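Local coordinates for uncharacterized protein (Bacteroides caccae, PDB 3NO2) that is of unknown function but folds as a six-bladed beta-propeller, a scaffold that in other proteins often carries a binding or catalytic site, at residues A[212-217]-A[229-234]; A[243-248]-A[263-268]. All blocks are in the same frame, centred on the assembly; numbering follows the deposited sequence.

Interaction 1. Residues A[212-217]-A[229-234]; sequences LFFVAQ and CNWQGH
Phe214 and Trp231 form an antiparallel hydrogen-bonded pair, each backbone N donating to the other's O, and their side chains leave the sheet on the same face. The Phe214 side chain can be followed outward. Its CB lies 3.2 Å from Trp231 O and also meets Trp231 CE3 at the indole edge, near the indole plane. CG, anti to the backbone N (chi1 179°), is 3.9 Å from the same CE3. Farther out, CD1 comes to 4.2 Å from Trp231 CB, while CD2, on the other branch, lies 4.0 Å from His234 ND1. The indole thus presents its edge to the phenyl face, a T-shaped pair with planes at 76°, and His234 completes an aromatic cluster. The imidazole is held by other partners: ND1 bonds to Asp184 and NE2 to a citrate, probably from the crystallisation liquor.

On the opposite face Asn230 ties down the residues leading into the strand. Its OD1 accepts a hydrogen bond from Phe213 N at 2.8 Å, almost straight at 176°, with the donor in the amide plane. ND2 lies 3.8 Å from Phe213 CD2, at the ring edge, and donates to Gln211 O and Pro244 O, so both ends of this buried amide are satisfied. Farther along, Ala216 N bonds to Cys229 O at 3.0 Å, and Cys229 N to Gln217 O; Ala216 CB packs 4.0 Å from Cys229 CB. The arrangement is a beta hairpin formed by the first two strands of a four-stranded propeller blade.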
ATOM      1  N   LEU A 212      -4.469 -13.139 -10.609  1.00  8.18           N
ATOM      2  CA  LEU A 212      -3.945 -11.835 -10.171  1.00  8.17           C
ATOM      3  C   LEU A 212      -4.140 -10.801 -11.252  1.00  8.00           C
ATOM      4  O   LEU A 212      -3.758 -11.016 -12.409  1.00  8.32           O
ATOM      5  CB  LEU A 212      -2.487 -11.929  -9.795  1.00  7.93           C
ATOM      6  CG  LEU A 212      -2.164 -12.869  -8.604  1.00  8.91           C
ATOM      7  CD1 LEU A 212      -0.649 -13.025  -8.394  1.00 10.23           C
ATOM      8  CD2 LEU A 212      -2.865 -12.405  -7.299  1.00 10.01           C
ATOM      9  N   PHE A 213      -4.796  -9.708 -10.862  1.00  6.77           N
ATOM     10  CA  PHE A 213      -5.017  -8.543 -11.730  1.00  6.62           C
ATOM     11  C   PHE A 213      -3.912  -7.520 -11.430  1.00  6.99           C
ATOM     12  O   PHE A 213      -2.754  -7.810 -11.715  1.00  7.56           O
ATOM     13  CB  PHE A 213      -6.443  -8.050 -11.518  1.00  6.91           C
ATOM     14  CG  PHE A 213      -7.465  -9.012 -12.067  1.00  7.24           C
ATOM     15  CD1 PHE A 213      -7.857  -8.908 -13.394  1.00 13.39           C
ATOM     16  CD2 PHE A 213      -7.928 -10.070 -11.358  1.00  8.99           C
ATOM     17  CE1 PHE A 213      -8.774  -9.836 -13.951  1.00 16.71           C
ATOM     18  CE2 PHE A 213      -8.829 -10.969 -11.916  1.00 10.91           C
ATOM     19  CZ  PHE A 213      -9.237 -10.850 -13.177  1.00 14.09           C
ATOM     20  N   PHE A 214      -4.224  -6.381 -10.799  1.00  6.06           N
ATOM     21  CA  PHE A 214      -3.164  -5.446 -10.402  1.00  5.46           C
ATOM     22  C   PHE A 214      -2.776  -5.837  -8.997  1.00  6.36           C
ATOM     23  O   PHE A 214      -3.589  -5.743  -8.067  1.00  6.15           O
ATOM     24  CB  PHE A 214      -3.718  -4.014 -10.458  1.00  6.09           C
ATOM     25  CG  PHE A 214      -2.752  -2.935 -10.048  1.00  6.38           C
ATOM     26  CD1 PHE A 214      -2.470  -2.724  -8.716  1.00  6.86           C
ATOM     27  CD2 PHE A 214      -2.143  -2.142 -11.007  1.00  7.47           C
ATOM     28  CE1 PHE A 214      -1.575  -1.741  -8.345  1.00  6.49           C
ATOM     29  CE2 PHE A 214      -1.276  -1.145 -10.639  1.00  6.34           C
ATOM     30  CZ  PHE A 214      -0.964  -0.936  -9.335  1.00  6.68           C
ATOM     31  N   VAL A 215      -1.545  -6.263  -8.816  1.00  5.65           N
ATOM     32  CA  VAL A 215      -1.043  -6.711  -7.505  1.00  4.92           C
ATOM     33  C   VAL A 215      -0.681  -5.441  -6.731  1.00  5.30           C
ATOM     34  O   VAL A 215       0.327  -4.773  -7.022  1.00  5.80           O
ATOM     35  CB  VAL A 215       0.093  -7.708  -7.581  1.00  5.22           C
ATOM     36  CG1 VAL A 215       0.615  -8.056  -6.179  1.00  7.20           C
ATOM     37  CG2 VAL A 215      -0.355  -8.948  -8.338  1.00  7.17           C
ATOM     38  N   ALA A 216      -1.565  -5.073  -5.801  1.00  5.21           N
ATOM     39  CA  ALA A 216      -1.476  -3.856  -4.965  1.00  5.11           C
ATOM     40  C   ALA A 216      -0.835  -4.270  -3.619  1.00  4.83           C
ATOM     41  O   ALA A 216       0.094  -5.088  -3.574  1.00  5.91           O
ATOM     42  CB  ALA A 216      -2.811  -3.135  -4.880  1.00  5.80           C
ATOM     43  N   GLN A 217      -1.297  -3.759  -2.488  1.00  5.49           N
ATOM     44  CA  GLN A 217      -0.543  -3.975  -1.266  1.00  4.65           C
ATOM     45  C   GLN A 217      -0.470  -5.451  -0.894  1.00  5.78           C
ATOM     46  O   GLN A 217      -1.475  -6.199  -0.960  1.00  5.40           O
ATOM     47  CB  GLN A 217      -1.137  -3.183  -0.098  1.00  6.02           C
ATOM     48  CG  GLN A 217      -0.225  -3.118   1.124  1.00  5.71           C
ATOM     49  CD  GLN A 217      -0.724  -2.177   2.196  1.00  5.25           C
ATOM     50  OE1 GLN A 217      -1.687  -1.429   1.970  1.00  5.71           O
ATOM     51  NE2 GLN A 217      -0.038  -2.145   3.344  1.00  6.41           N
ATOM     52  N   CYS A 229      -3.898  -7.629  -2.032  1.00  4.89           N
ATOM     53  CA  CYS A 229      -4.940  -6.770  -2.551  1.00  5.46           C
ATOM     54  C   CYS A 229      -4.943  -6.907  -4.092  1.00  5.69           C
ATOM     55  O   CYS A 229      -3.970  -6.564  -4.751  1.00  7.01           O
ATOM     56  CB  CYS A 229      -4.755  -5.324  -2.149  1.00  5.65           C
ATOM     57  SG  CYS A 229      -4.776  -5.050  -0.360  1.00  6.18           S
ATOM     58  N   ASN A 230      -6.021  -7.495  -4.604  1.00  5.26           N
ATOM     59  CA  ASN A 230      -6.117  -7.910  -6.001  1.00  5.40           C
ATOM     60  C   ASN A 230      -6.997  -6.956  -6.786  1.00  5.77           C
ATOM     61  O   ASN A 230      -8.170  -7.210  -7.026  1.00  5.74           O
ATOM     62  CB  ASN A 230      -6.711  -9.329  -6.036  1.00  5.12           C
ATOM     63  CG  ASN A 230      -6.610  -9.985  -7.386  1.00  7.05           C
ATOM     64  OD1 ASN A 230      -5.715  -9.656  -8.165  1.00  7.68           O
ATOM     65  ND2 ASN A 230      -7.544 -10.895  -7.714  1.00  7.03           N
ATOM     66  N   TRP A 231      -6.428  -5.797  -7.134  1.00  5.86           N
ATOM     67  CA  TRP A 231      -7.202  -4.652  -7.592  1.00  5.18           C
ATOM     68  C   TRP A 231      -7.549  -4.822  -9.074  1.00  6.14           C
ATOM     69  O   TRP A 231      -6.668  -5.085  -9.917  1.00  6.37           O
ATOM     70  CB  TRP A 231      -6.372  -3.383  -7.329  1.00  5.51           C
ATOM     71  CG  TRP A 231      -7.086  -2.080  -7.606  1.00  5.69           C
ATOM     72  CD1 TRP A 231      -7.935  -1.408  -6.772  1.00  5.72           C
ATOM     73  CD2 TRP A 231      -7.002  -1.280  -8.787  1.00  5.96           C
ATOM     74  NE1 TRP A 231      -8.377  -0.265  -7.353  1.00  5.95           N
ATOM     75  CE2 TRP A 231      -7.815  -0.149  -8.584  1.00  5.79           C
ATOM     76  CE3 TRP A 231      -6.285  -1.387  -9.963  1.00  7.55           C
ATOM     77  CZ2 TRP A 231      -7.934   0.849  -9.527  1.00  7.77           C
ATOM     78  CZ3 TRP A 231      -6.419  -0.365 -10.933  1.00  8.05           C
ATOM     79  CH2 TRP A 231      -7.230   0.701 -10.707  1.00  7.69           C
ATOM     80  N   GLN A 232      -8.813  -4.635  -9.381  1.00  6.15           N
ATOM     81  CA  GLN A 232      -9.381  -5.012 -10.667  1.00  6.49           C
ATOM     82  C   GLN A 232      -9.704  -3.839 -11.597  1.00  8.36           C
ATOM     83  O   GLN A 232     -10.353  -4.033 -12.635  1.00  9.82           O
ATOM     84  CB  GLN A 232     -10.606  -5.905 -10.465  1.00  7.87           C
ATOM     85  CG  GLN A 232     -10.176  -7.243  -9.792  1.00  8.34           C
ATOM     86  CD  GLN A 232     -11.308  -8.057  -9.247  1.00  8.21           C
ATOM     87  OE1 GLN A 232     -12.356  -8.186  -9.866  1.00  9.48           O
ATOM     88  NE2 GLN A 232     -11.069  -8.682  -8.078  1.00  7.62           N
ATOM     89  N   GLY A 233      -9.205  -2.665 -11.312  1.00  7.01           N
ATOM     90  CA  GLY A 233      -9.602  -1.464 -12.066  1.00  7.75           C
ATOM     91  C   GLY A 233      -8.969  -1.304 -13.425  1.00  8.63           C
ATOM     92  O   GLY A 233      -9.358  -0.359 -14.140  1.00 11.09           O
ATOM     93  N   HIS A 234      -8.036  -2.157 -13.824  1.00  8.00           N
ATOM     94  CA  HIS A 234      -7.446  -2.085 -15.142  1.00  9.45           C
ATOM     95  C   HIS A 234      -7.905  -3.219 -16.037  1.00 13.46           C
ATOM     96  O   HIS A 234      -7.393  -3.337 -17.176  1.00 16.90           O
ATOM     97  CB  HIS A 234      -5.902  -2.080 -15.073  1.00  9.92           C
ATOM     98  CG  HIS A 234      -5.299  -0.813 -14.560  1.00  8.42           C
ATOM     99  ND1 HIS A 234      -3.976  -0.708 -14.207  1.00  9.22           N
ATOM    100  CD2 HIS A 234      -5.850   0.404 -14.312  1.00 10.17           C
ATOM    101  CE1 HIS A 234      -3.726   0.528 -13.793  1.00 12.11           C
ATOM    102  NE2 HIS A 234      -4.848   1.206 -13.827  1.00 10.79           N
TER

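Interaction 2. Residues A[243-248]-A[263-268]; sequences HPQLVE and VKFGMI
A water molecule bridges the two segments, accepting a hydrogen bond from Ile268 N at 2.9 Å and bonding to Gln245 O at 2.8 Å. It joins the residue just before strand 246-249, in one blade of the propeller, to the loop that leaves that blade for the next. No direct hydrogen bond spans the two segments, so this bridge carries their polar contact. Gln245 and Leu246 together stand opposite the single residue Leu259, a classic beta bulge. The Gln245 side chain is bent at chi2 (67°), which turns CD out of line with the chain; its CG lies 3.7 Å from Gly266 O. OE1, which accepts a hydrogen bond from Asp261 N, comes 4.0 Å from Phe265 CD2. Side chain and phenyl cross at about a right angle, with the amide and ring planes 36° apart. Lys264 lays its CG over the centre of one face of the Phe265 ring, and the ring also packs on Leu259 of the outer strand. Ile268 adds an apolar contact and also rests on Cys229. Its CD1 reaches both residues of the bulge, 4.3 Å from Gln245 CB and 4.4 Å from Leu246 CB.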
ATOM      1  N   HIS A 243     -13.835 -12.742  -9.208  1.00  9.54           N
ATOM      2  CA  HIS A 243     -12.443 -12.715  -8.815  1.00  8.45           C
ATOM      3  C   HIS A 243     -12.313 -11.947  -7.511  1.00  6.78           C
ATOM      4  O   HIS A 243     -12.861 -10.862  -7.386  1.00  8.09           O
ATOM      5  CB  HIS A 243     -11.623 -12.016  -9.880  1.00  9.62           C
ATOM      6  CG  HIS A 243     -11.735 -12.676 -11.212  1.00 10.16           C
ATOM      7  ND1 HIS A 243     -11.138 -13.880 -11.468  1.00 11.69           N
ATOM      8  CD2 HIS A 243     -12.431 -12.336 -12.322  1.00 14.48           C
ATOM      9  CE1 HIS A 243     -11.430 -14.248 -12.711  1.00 14.07           C
ATOM     10  NE2 HIS A 243     -12.204 -13.327 -13.246  1.00 13.89           N
ATOM     11  N   PRO A 244     -11.681 -12.545  -6.511  1.00  6.33           N
ATOM     12  CA  PRO A 244     -11.656 -11.895  -5.206  1.00  7.26           C
ATOM     13  C   PRO A 244     -10.928 -10.558  -5.189  1.00  6.81           C
ATOM     14  O   PRO A 244      -9.883 -10.373  -5.831  1.00  5.81           O
ATOM     15  CB  PRO A 244     -10.920 -12.896  -4.318  1.00  7.15           C
ATOM     16  CG  PRO A 244     -10.093 -13.723  -5.268  1.00  7.52           C
ATOM     17  CD  PRO A 244     -10.941 -13.827  -6.512  1.00  7.19           C
ATOM     18  N   GLN A 245     -11.503  -9.625  -4.442  1.00  5.81           N
ATOM     19  CA  GLN A 245     -10.870  -8.359  -4.192  1.00  5.92           C
ATOM     20  C   GLN A 245      -9.642  -8.471  -3.311  1.00  5.54           C
ATOM     21  O   GLN A 245      -8.689  -7.665  -3.411  1.00  6.02           O
ATOM     22  CB  GLN A 245     -11.828  -7.365  -3.558  1.00  6.30           C
ATOM     23  CG  GLN A 245     -12.988  -6.877  -4.404  1.00  6.58           C
ATOM     24  CD  GLN A 245     -14.004  -7.939  -4.745  1.00  7.57           C
ATOM     25  OE1 GLN A 245     -14.381  -8.723  -3.858  1.00  7.39           O
ATOM     26  NE2 GLN A 245     -14.444  -8.004  -6.011  1.00  8.34           N
ATOM     27  N   LEU A 246      -9.625  -9.450  -2.435  1.00  6.78           N
ATOM     28  CA  LEU A 246      -8.636  -9.587  -1.390  1.00  5.41           C
ATOM     29  C   LEU A 246      -8.518 -11.085  -1.100  1.00  6.74           C
ATOM     30  O   LEU A 246      -9.522 -11.772  -0.974  1.00  6.84           O
ATOM     31  CB  LEU A 246      -9.067  -8.817  -0.138  1.00  6.03           C
ATOM     32  CG  LEU A 246      -8.207  -9.010   1.083  1.00  6.37           C
ATOM     33  CD1 LEU A 246      -6.815  -8.414   0.852  1.00  8.62           C
ATOM     34  CD2 LEU A 246      -8.870  -8.395   2.355  1.00  7.30           C
ATOM     35  N   VAL A 247      -7.279 -11.601  -1.059  1.00  6.04           N
ATOM     36  CA  VAL A 247      -7.023 -12.978  -0.641  1.00  5.96           C
ATOM     37  C   VAL A 247      -6.017 -13.016   0.470  1.00  6.89           C
ATOM     38  O   VAL A 247      -5.138 -12.141   0.590  1.00  7.36           O
ATOM     39  CB  VAL A 247      -6.541 -13.883  -1.811  1.00  6.90           C
ATOM     40  CG1 VAL A 247      -7.604 -13.973  -2.912  1.00  7.59           C
ATOM     41  CG2 VAL A 247      -5.199 -13.432  -2.384  1.00  7.98           C
ATOM     42  N   GLU A 248      -6.112 -14.078   1.265  1.00  6.98           N
ATOM     43  CA  GLU A 248      -5.064 -14.519   2.168  1.00  6.87           C
ATOM     44  C   GLU A 248      -4.524 -15.810   1.581  1.00  6.87           C
ATOM     45  O   GLU A 248      -5.289 -16.758   1.345  1.00  7.52           O
ATOM     46  CB  GLU A 248      -5.574 -14.793   3.574  1.00  6.66           C
ATOM     47  CG  GLU A 248      -4.495 -15.229   4.543  1.00  8.46           C
ATOM     48  CD  GLU A 248      -5.029 -15.581   5.915  1.00 12.45           C
ATOM     49  OE1 GLU A 248      -6.245 -15.403   6.178  1.00 11.09           O
ATOM     50  OE2 GLU A 248      -4.209 -16.069   6.711  1.00 15.85           O
ATOM     51  N   VAL A 263     -20.066  -6.170  -5.503  1.00 13.67           N
ATOM     52  CA  VAL A 263     -21.143  -5.252  -5.107  1.00 16.00           C
ATOM     53  C   VAL A 263     -20.968  -4.817  -3.657  1.00 15.44           C
ATOM     54  O   VAL A 263     -21.052  -3.632  -3.285  1.00 16.99           O
ATOM     55  CB  VAL A 263     -22.532  -5.914  -5.347  1.00 17.60           C
ATOM     56  CG1 VAL A 263     -23.640  -5.010  -4.836  1.00 20.97           C
ATOM     57  CG2 VAL A 263     -22.738  -6.220  -6.858  1.00 21.05           C
ATOM     58  N   LYS A 264     -20.660  -5.789  -2.793  1.00 11.39           N
ATOM     59  CA  LYS A 264     -20.516  -5.534  -1.389  1.00 11.37           C
ATOM     60  C   LYS A 264     -19.243  -4.768  -1.088  1.00 12.19           C
ATOM     61  O   LYS A 264     -19.233  -3.962  -0.180  1.00 13.68           O
ATOM     62  CB  LYS A 264     -20.507  -6.884  -0.647  1.00 12.63           C
ATOM     63  CG  LYS A 264     -20.556  -6.870   0.840  1.00 13.90           C
ATOM     64  CD  LYS A 264     -20.612  -8.328   1.369  1.00 12.29           C
ATOM     65  CE  LYS A 264     -20.649  -8.421   2.862  1.00 16.29           C
ATOM     66  NZ  LYS A 264     -20.489  -9.859   3.358  1.00 14.76           N
ATOM     67  N   PHE A 265     -18.141  -5.109  -1.777  1.00  9.20           N
ATOM     68  CA  PHE A 265     -16.843  -4.518  -1.517  1.00  9.09           C
ATOM     69  C   PHE A 265     -16.427  -3.681  -2.743  1.00 11.34           C
ATOM     70  O   PHE A 265     -16.555  -4.128  -3.877  1.00 13.49           O
ATOM     71  CB  PHE A 265     -15.778  -5.614  -1.274  1.00  9.66           C
ATOM     72  CG  PHE A 265     -16.162  -6.598  -0.194  1.00  8.95           C
ATOM     73  CD1 PHE A 265     -16.315  -6.183   1.121  1.00 10.37           C
ATOM     74  CD2 PHE A 265     -16.425  -7.908  -0.504  1.00  7.18           C
ATOM     75  CE1 PHE A 265     -16.739  -7.075   2.100  1.00  9.13           C
ATOM     76  CE2 PHE A 265     -16.809  -8.815   0.475  1.00  8.63           C
ATOM     77  CZ  PHE A 265     -16.950  -8.391   1.766  1.00  8.64           C
ATOM     78  N   GLY A 266     -15.960  -2.482  -2.505  1.00 11.03           N
ATOM     79  CA  GLY A 266     -15.296  -1.740  -3.564  1.00  9.90           C
ATOM     80  C   GLY A 266     -13.935  -2.339  -3.888  1.00 10.04           C
ATOM     81  O   GLY A 266     -13.484  -3.334  -3.295  1.00 10.99           O
HETATM   82  N   MSE A 267     -13.254  -1.712  -4.815  1.00  6.60           N
HETATM   83  CA  MSE A 267     -11.942  -2.141  -5.231  1.00  7.49           C
HETATM   84  C   MSE A 267     -10.924  -1.790  -4.154  1.00  8.00           C
HETATM   85  O   MSE A 267     -10.885  -0.670  -3.652  1.00 10.01           O
HETATM   86  CB  MSE A 267     -11.581  -1.505  -6.541  1.00  7.87           C
HETATM   87  CG  MSE A 267     -12.556  -1.844  -7.662  1.00  6.17           C
HETATM   88 SE   MSE A 267     -11.924  -1.419  -9.421  0.75 11.26          SE
HETATM   89  CE  MSE A 267     -12.085   0.417  -9.214  1.00 16.23           C
ATOM     90  N   ILE A 268     -10.170  -2.775  -3.703  1.00  5.51           N
ATOM     91  CA  ILE A 268      -9.217  -2.658  -2.609  1.00  5.62           C
ATOM     92  C   ILE A 268      -7.800  -2.669  -3.157  1.00  4.18           C
ATOM     93  O   ILE A 268      -7.380  -3.575  -3.885  1.00  5.31           O
ATOM     94  CB  ILE A 268      -9.421  -3.811  -1.622  1.00  5.13           C
ATOM     95  CG1 ILE A 268     -10.789  -3.698  -0.942  1.00  6.00           C
ATOM     96  CG2 ILE A 268      -8.289  -3.812  -0.561  1.00  6.43           C
ATOM     97  CD1 ILE A 268     -11.186  -4.946  -0.113  1.00  7.87           C
TER
HETATM   98  O   HOH W   1      -9.274  -5.323  -4.833  1.00  6.41           O

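Overall arrangement
Along the chain the two interactions follow one another without overlap, and their centres lie about 9 Å apart in one propeller blade. Strands 226-231 and 246-249 are neighbours in its four-stranded sheet, and the two contacts meet directly: Asn230 N is 2.9 Å from Gln245 O and Gln232 NE2 is 2.9 Å from His243 O, both probable hydrogen bonds. Interaction 1 joins the blade's first two strands; interaction 2 fastens the exit loop to the residues at the start of the third. That loop leads into the blade of strands 6-10, 16-21 and 26-32, where strand 270-274, from the C-terminal end, pairs with strand 6-10 and closes the ring.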